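Local structure of lipoate-protein ligase 1 (Plasmodium falciparum, 5T8U) at residues A[119-132]-A[215-228]. The protein belongs to the lipoate-protein ligase family, with a catalytic domain of the lipoyl protein ligase A/B type, and holds lipoic acid in this model. Residues are numbered along the deposited sequence; the frame is centred on the assembly and turned at random.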
loop_
_atom_site.group_PDB
_atom_site.type_symbol
_atom_site.label_atom_id
_atom_site.label_comp_id
_atom_site.label_asym_id
_atom_site.label_seq_id
_atom_site.Cartn_x
_atom_site.Cartn_y
_atom_site.Cartn_z
ATOM N N SER A 119 -14.969 5.863 1.606
ATOM C CA SER A 119 -15.654 5.382 2.803
ATOM C C SER A 119 -14.661 5.037 3.906
ATOM O O SER A 119 -14.874 5.392 5.070
ATOM C CB SER A 119 -16.524 4.172 2.463
ATOM O OG SER A 119 -17.719 4.572 1.816
ATOM N N ASN A 120 -13.572 4.345 3.564
ATOM C CA ASN A 120 -12.550 4.034 4.560
ATOM C C ASN A 120 -12.037 5.307 5.225
ATOM O O ASN A 120 -11.996 5.411 6.461
ATOM C CB ASN A 120 -11.399 3.267 3.903
ATOM C CG ASN A 120 -11.858 1.984 3.232
ATOM O OD1 ASN A 120 -12.966 1.505 3.470
ATOM N ND2 ASN A 120 -11.002 1.419 2.390
ATOM N N PHE A 121 -11.653 6.296 4.414
ATOM C CA PHE A 121 -11.204 7.568 4.968
ATOM C C PHE A 121 -12.279 8.212 5.834
ATOM O O PHE A 121 -11.959 8.931 6.786
ATOM C CB PHE A 121 -10.791 8.523 3.846
ATOM C CG PHE A 121 -9.409 8.269 3.307
ATOM C CD1 PHE A 121 -8.302 8.382 4.132
ATOM C CD2 PHE A 121 -9.215 7.941 1.975
ATOM C CE1 PHE A 121 -7.028 8.157 3.644
ATOM C CE2 PHE A 121 -7.940 7.716 1.480
ATOM C CZ PHE A 121 -6.846 7.825 2.316
ATOM N N LEU A 122 -13.555 7.970 5.526
ATOM C CA LEU A 122 -14.622 8.516 6.360
ATOM C C LEU A 122 -14.696 7.794 7.700
ATOM O O LEU A 122 -14.981 8.414 8.729
ATOM C CB LEU A 122 -15.964 8.429 5.633
ATOM C CG LEU A 122 -17.172 8.954 6.421
ATOM C CD1 LEU A 122 -16.980 10.412 6.817
ATOM C CD2 LEU A 122 -18.456 8.784 5.624
ATOM N N ILE A 123 -14.455 6.482 7.708
ATOM C CA ILE A 123 -14.383 5.754 8.970
ATOM C C ILE A 123 -13.260 6.313 9.829
ATOM O O ILE A 123 -13.435 6.552 11.032
ATOM C CB ILE A 123 -14.206 4.245 8.712
ATOM C CG1 ILE A 123 -15.443 3.678 8.007
ATOM C CG2 ILE A 123 -13.949 3.494 10.024
ATOM C CD1 ILE A 123 -15.280 2.249 7.525
ATOM N N ILE A 124 -12.094 6.549 9.226
ATOM C CA ILE A 124 -10.963 7.066 9.993
ATOM C C ILE A 124 -11.272 8.466 10.521
ATOM O O ILE A 124 -11.099 8.752 11.713
ATOM C CB ILE A 124 -9.684 7.045 9.136
ATOM C CG1 ILE A 124 -9.398 5.613 8.664
ATOM C CG2 ILE A 124 -8.498 7.588 9.930
ATOM C CD1 ILE A 124 -8.229 5.484 7.716
ATOM N N LEU A 125 -11.747 9.354 9.646
ATOM C CA LEU A 125 -12.061 10.716 10.073
ATOM C C LEU A 125 -13.104 10.719 11.185
ATOM O O LEU A 125 -12.976 11.463 12.165
ATOM C CB LEU A 125 -12.544 11.539 8.879
ATOM C CG LEU A 125 -11.513 11.779 7.772
ATOM C CD1 LEU A 125 -12.181 12.363 6.537
ATOM C CD2 LEU A 125 -10.403 12.691 8.256
ATOM N N ASN A 126 -14.148 9.898 11.048
ATOM C CA ASN A 126 -15.142 9.782 12.111
ATOM C C ASN A 126 -14.502 9.304 13.407
ATOM O O ASN A 126 -14.869 9.763 14.495
ATOM C CB ASN A 126 -16.261 8.832 11.686
ATOM C CG ASN A 126 -17.156 9.423 10.613
ATOM O OD1 ASN A 126 -17.224 10.642 10.447
ATOM N ND2 ASN A 126 -17.857 8.561 9.886
ATOM N N THR A 127 -13.548 8.374 13.315
ATOM C CA THR A 127 -12.803 7.956 14.498
ATOM C C THR A 127 -12.151 9.155 15.175
ATOM O O THR A 127 -12.448 9.473 16.334
ATOM C CB THR A 127 -11.748 6.912 14.114
ATOM O OG1 THR A 127 -12.394 5.731 13.623
ATOM C CG2 THR A 127 -10.868 6.544 15.307
ATOM N N LEU A 128 -11.265 9.845 14.452
ATOM C CA LEU A 128 -10.522 10.949 15.052
ATOM C C LEU A 128 -11.466 11.992 15.639
ATOM O O LEU A 128 -11.285 12.442 16.777
ATOM C CB LEU A 128 -9.596 11.584 14.013
ATOM C CG LEU A 128 -8.292 10.839 13.704
ATOM C CD1 LEU A 128 -8.551 9.562 12.921
ATOM C CD2 LEU A 128 -7.330 11.741 12.942
ATOM N N LYS A 129 -12.490 12.380 14.877
ATOM C CA LYS A 129 -13.399 13.430 15.325
ATOM C C LYS A 129 -14.176 12.996 16.562
ATOM O O LYS A 129 -14.109 13.640 17.615
ATOM C CB LYS A 129 -14.359 13.798 14.191
ATOM C CG LYS A 129 -15.172 15.060 14.432
ATOM C CD LYS A 129 -16.440 15.061 13.590
ATOM C CE LYS A 129 -16.867 16.471 13.213
ATOM N NZ LYS A 129 -18.123 16.475 12.410
ATOM N N ASN A 130 -14.925 11.897 16.449
ATOM C CA ASN A 130 -15.829 11.503 17.525
ATOM C C ASN A 130 -15.069 11.153 18.796
ATOM O O ASN A 130 -15.476 11.545 19.897
ATOM C CB ASN A 130 -16.687 10.320 17.079
ATOM C CG ASN A 130 -17.643 10.682 15.964
ATOM O OD1 ASN A 130 -17.952 11.853 15.751
ATOM N ND2 ASN A 130 -18.126 9.673 15.247
ATOM N N HIS A 131 -13.964 10.418 18.673
ATOM C CA HIS A 131 -13.307 9.847 19.840
ATOM C C HIS A 131 -12.105 10.647 20.319
ATOM O O HIS A 131 -11.577 10.345 21.396
ATOM C CB HIS A 131 -12.876 8.408 19.542
ATOM C CG HIS A 131 -14.012 7.509 19.172
ATOM N ND1 HIS A 131 -14.815 7.739 18.075
ATOM C CD2 HIS A 131 -14.489 6.386 19.758
ATOM C CE1 HIS A 131 -15.734 6.794 17.999
ATOM N NE2 HIS A 131 -15.558 5.959 19.007
ATOM N N PHE A 132 -11.654 11.648 19.560
ATOM C CA PHE A 132 -10.504 12.436 19.982
ATOM C C PHE A 132 -10.639 13.913 19.627
ATOM O O PHE A 132 -9.688 14.674 19.843
ATOM C CB PHE A 132 -9.224 11.860 19.366
ATOM C CG PHE A 132 -9.093 10.372 19.540
ATOM C CD1 PHE A 132 -8.660 9.837 20.740
ATOM C CD2 PHE A 132 -9.423 9.509 18.508
ATOM C CE1 PHE A 132 -8.546 8.467 20.905
ATOM C CE2 PHE A 132 -9.311 8.141 18.666
ATOM C CZ PHE A 132 -8.871 7.620 19.866
ATOM N N ASN A 215 -5.792 2.796 22.125
ATOM C CA ASN A 215 -6.930 3.712 22.107
ATOM C C ASN A 215 -7.407 3.953 20.677
ATOM O O ASN A 215 -8.569 3.691 20.335
ATOM C CB ASN A 215 -6.531 5.029 22.784
ATOM C CG ASN A 215 -7.728 5.848 23.234
ATOM O OD1 ASN A 215 -8.834 5.694 22.717
ATOM N ND2 ASN A 215 -7.506 6.736 24.204
ATOM N N LEU A 216 -6.507 4.445 19.822
ATOM C CA LEU A 216 -6.860 4.711 18.432
ATOM C C LEU A 216 -7.426 3.469 17.759
ATOM O O LEU A 216 -8.427 3.547 17.038
ATOM C CB LEU A 216 -5.631 5.222 17.675
ATOM C CG LEU A 216 -5.781 5.648 16.206
ATOM C CD1 LEU A 216 -5.675 4.462 15.249
ATOM C CD2 LEU A 216 -7.072 6.428 15.970
ATOM N N CYS A 217 -6.798 2.312 17.978
ATOM C CA CYS A 217 -7.275 1.081 17.356
ATOM C C CYS A 217 -8.703 0.766 17.785
ATOM O O CYS A 217 -9.568 0.489 16.947
ATOM C CB CYS A 217 -6.339 -0.075 17.703
ATOM S SG CYS A 217 -4.784 -0.087 16.770
ATOM N N ILE A 218 -8.969 0.804 19.093
ATOM C CA ILE A 218 -10.306 0.488 19.595
ATOM C C ILE A 218 -11.333 1.437 18.991
ATOM O O ILE A 218 -12.365 1.006 18.459
ATOM C CB ILE A 218 -10.323 0.530 21.135
ATOM C CG1 ILE A 218 -9.487 -0.623 21.698
ATOM C CG2 ILE A 218 -11.758 0.451 21.675
ATOM C CD1 ILE A 218 -9.242 -0.548 23.190
ATOM N N ALA A 219 -11.065 2.745 19.056
ATOM C CA ALA A 219 -11.989 3.708 18.461
ATOM C C ALA A 219 -12.226 3.399 16.986
ATOM O O ALA A 219 -13.362 3.475 16.497
ATOM C CB ALA A 219 -11.449 5.127 18.631
ATOM N N LEU A 220 -11.164 3.033 16.267
ATOM C CA LEU A 220 -11.279 2.773 14.837
ATOM C C LEU A 220 -12.151 1.554 14.563
ATOM O O LEU A 220 -12.967 1.566 13.632
ATOM C CB LEU A 220 -9.885 2.588 14.239
ATOM C CG LEU A 220 -9.761 2.529 12.719
ATOM C CD1 LEU A 220 -10.360 3.764 12.069
ATOM C CD2 LEU A 220 -8.297 2.389 12.341
ATOM N N ILE A 221 -11.989 0.490 15.351
ATOM C CA ILE A 221 -12.856 -0.676 15.210
ATOM C C ILE A 221 -14.302 -0.293 15.497
ATOM O O ILE A 221 -15.229 -0.718 14.793
ATOM C CB ILE A 221 -12.376 -1.814 16.131
ATOM C CG1 ILE A 221 -10.940 -2.218 15.775
ATOM C CG2 ILE A 221 -13.306 -3.021 16.019
ATOM C CD1 ILE A 221 -10.308 -3.192 16.755
ATOM N N LYS A 222 -14.517 0.521 16.534
ATOM C CA LYS A 222 -15.860 0.991 16.853
ATOM C C LYS A 222 -16.502 1.673 15.650
ATOM O O LYS A 222 -17.582 1.279 15.198
ATOM C CB LYS A 222 -15.808 1.942 18.053
ATOM C CG LYS A 222 -15.772 1.238 19.402
ATOM C CD LYS A 222 -15.590 2.229 20.543
ATOM C CE LYS A 222 -15.828 1.579 21.900
ATOM N NZ LYS A 222 -15.744 2.561 23.021
ATOM N N GLU A 223 -15.845 2.705 15.114
ATOM C CA GLU A 223 -16.416 3.427 13.980
ATOM C C GLU A 223 -16.494 2.570 12.722
ATOM O O GLU A 223 -17.290 2.876 11.829
ATOM C CB GLU A 223 -15.604 4.692 13.701
ATOM C CG GLU A 223 -15.852 5.813 14.695
ATOM C CD GLU A 223 -17.276 6.336 14.643
ATOM O OE1 GLU A 223 -17.662 7.109 15.544
ATOM O OE2 GLU A 223 -18.010 5.972 13.700
ATOM N N PHE A 224 -15.688 1.513 12.629
ATOM C CA PHE A 224 -15.777 0.587 11.503
ATOM C C PHE A 224 -17.066 -0.226 11.573
ATOM O O PHE A 224 -17.930 -0.138 10.685
ATOM C CB PHE A 224 -14.542 -0.318 11.510
ATOM C CG PHE A 224 -14.557 -1.401 10.469
ATOM C CD1 PHE A 224 -14.145 -1.143 9.172
ATOM C CD2 PHE A 224 -14.946 -2.689 10.799
ATOM C CE1 PHE A 224 -14.141 -2.146 8.221
ATOM C CE2 PHE A 224 -14.947 -3.694 9.852
ATOM C CZ PHE A 224 -14.544 -3.421 8.560
ATOM N N THR A 225 -17.217 -1.016 12.640
ATOM C CA THR A 225 -18.438 -1.791 12.836
ATOM C C THR A 225 -19.670 -0.899 12.747
ATOM O O THR A 225 -20.651 -1.231 12.072
ATOM C CB THR A 225 -18.384 -2.501 14.192
ATOM O OG1 THR A 225 -17.149 -3.219 14.307
ATOM C CG2 THR A 225 -19.546 -3.473 14.343
ATOM N N LYS A 226 -19.631 0.250 13.427
ATOM C CA LYS A 226 -20.761 1.171 13.394
ATOM C C LYS A 226 -21.022 1.670 11.980
ATOM O O LYS A 226 -22.179 1.791 11.560
ATOM C CB LYS A 226 -20.504 2.343 14.340
ATOM C CG LYS A 226 -21.488 3.492 14.199
ATOM C CD LYS A 226 -21.362 4.459 15.365
ATOM C CE LYS A 226 -21.504 5.903 14.915
ATOM N NZ LYS A 226 -21.229 6.855 16.026
ATOM N N PHE A 227 -19.961 1.969 11.229
ATOM C CA PHE A 227 -20.144 2.415 9.853
ATOM C C PHE A 227 -20.879 1.362 9.037
ATOM O O PHE A 227 -21.766 1.694 8.242
ATOM C CB PHE A 227 -18.797 2.739 9.206
ATOM C CG PHE A 227 -18.905 3.132 7.755
ATOM C CD1 PHE A 227 -18.841 2.173 6.755
ATOM C CD2 PHE A 227 -19.082 4.458 7.393
ATOM C CE1 PHE A 227 -18.946 2.531 5.422
ATOM C CE2 PHE A 227 -19.186 4.821 6.060
ATOM C CZ PHE A 227 -19.118 3.856 5.075
ATOM N N TYR A 228 -20.532 0.090 9.219
ATOM C CA TYR A 228 -21.190 -0.972 8.469
ATOM C C TYR A 228 -22.407 -1.546 9.188
ATOM O O TYR A 228 -22.911 -2.599 8.783
ATOM C CB TYR A 228 -20.193 -2.086 8.144
ATOM C CG TYR A 228 -19.147 -1.661 7.138
ATOM C CD1 TYR A 228 -19.506 -1.287 5.848
ATOM C CD2 TYR A 228 -17.802 -1.628 7.477
ATOM C CE1 TYR A 228 -18.555 -0.894 4.928
ATOM C CE2 TYR A 228 -16.847 -1.238 6.563
ATOM C CZ TYR A 228 -17.227 -0.873 5.292
ATOM O OH TYR A 228 -16.268 -0.485 4.385
#
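E223 reaches from helix 213-227 into a hole formed by N126, T127, N130 and H131 of helix 117-132. Its CB lies 3.4 Å from T127 OG1. CG touches the same hydroxyl oxygen and also H131 CE1. The chain then bends at chi2 (-65°), and this turns the carboxylate across the neighbouring helix, where OE1 meets N130. OE2 rests near N126 CB. E223 OE1 accepts a hydrogen bond from N130 ND2 (2.6 Å, N-H...O angle 167°). The oxygen lies in the amide plane of N130, but the donor sits well above the carboxylate plane. E223 OE1 also meets the edge of the H131 ring, 3.1 Å from H131 CE1. K226 NZ makes a long salt bridge to the same oxygen, which probably steadies its negative charge.

The segments 119-132 and 215-227 cross with 123° between their N-to-C directions, their axes 8.6 Å apart at the closest, and pack knobs-into-holes. Both belong to the lipoyl protein ligase A/B catalytic domain and lie against its large mixed sheet. I124 touches F108 and F224 touches F110, both of strand 105-112, and L220 touches L58 of strand 55-59.

T127 is a second knob, set among L216, A219, L220 and E223. Its hydroxyl gives a hydrogen bond to I123 O within its own helix, and L220 CD1 presses against T127 OG1 at 3.2 Å. I123 fills the next hole, among L220, E223, F224 and F227. I123 CG1 lies over one face of the F227 ring in a CH-pi contact, 3.9 Å from the centroid. CG2 packs against the backbone of F224. At the other end of the contact, A219 CB touches both H131 CD2 and F132 CE2, while N215 OD1 meets the F132 ring at its edge, 3.3 Å from F132 CE1.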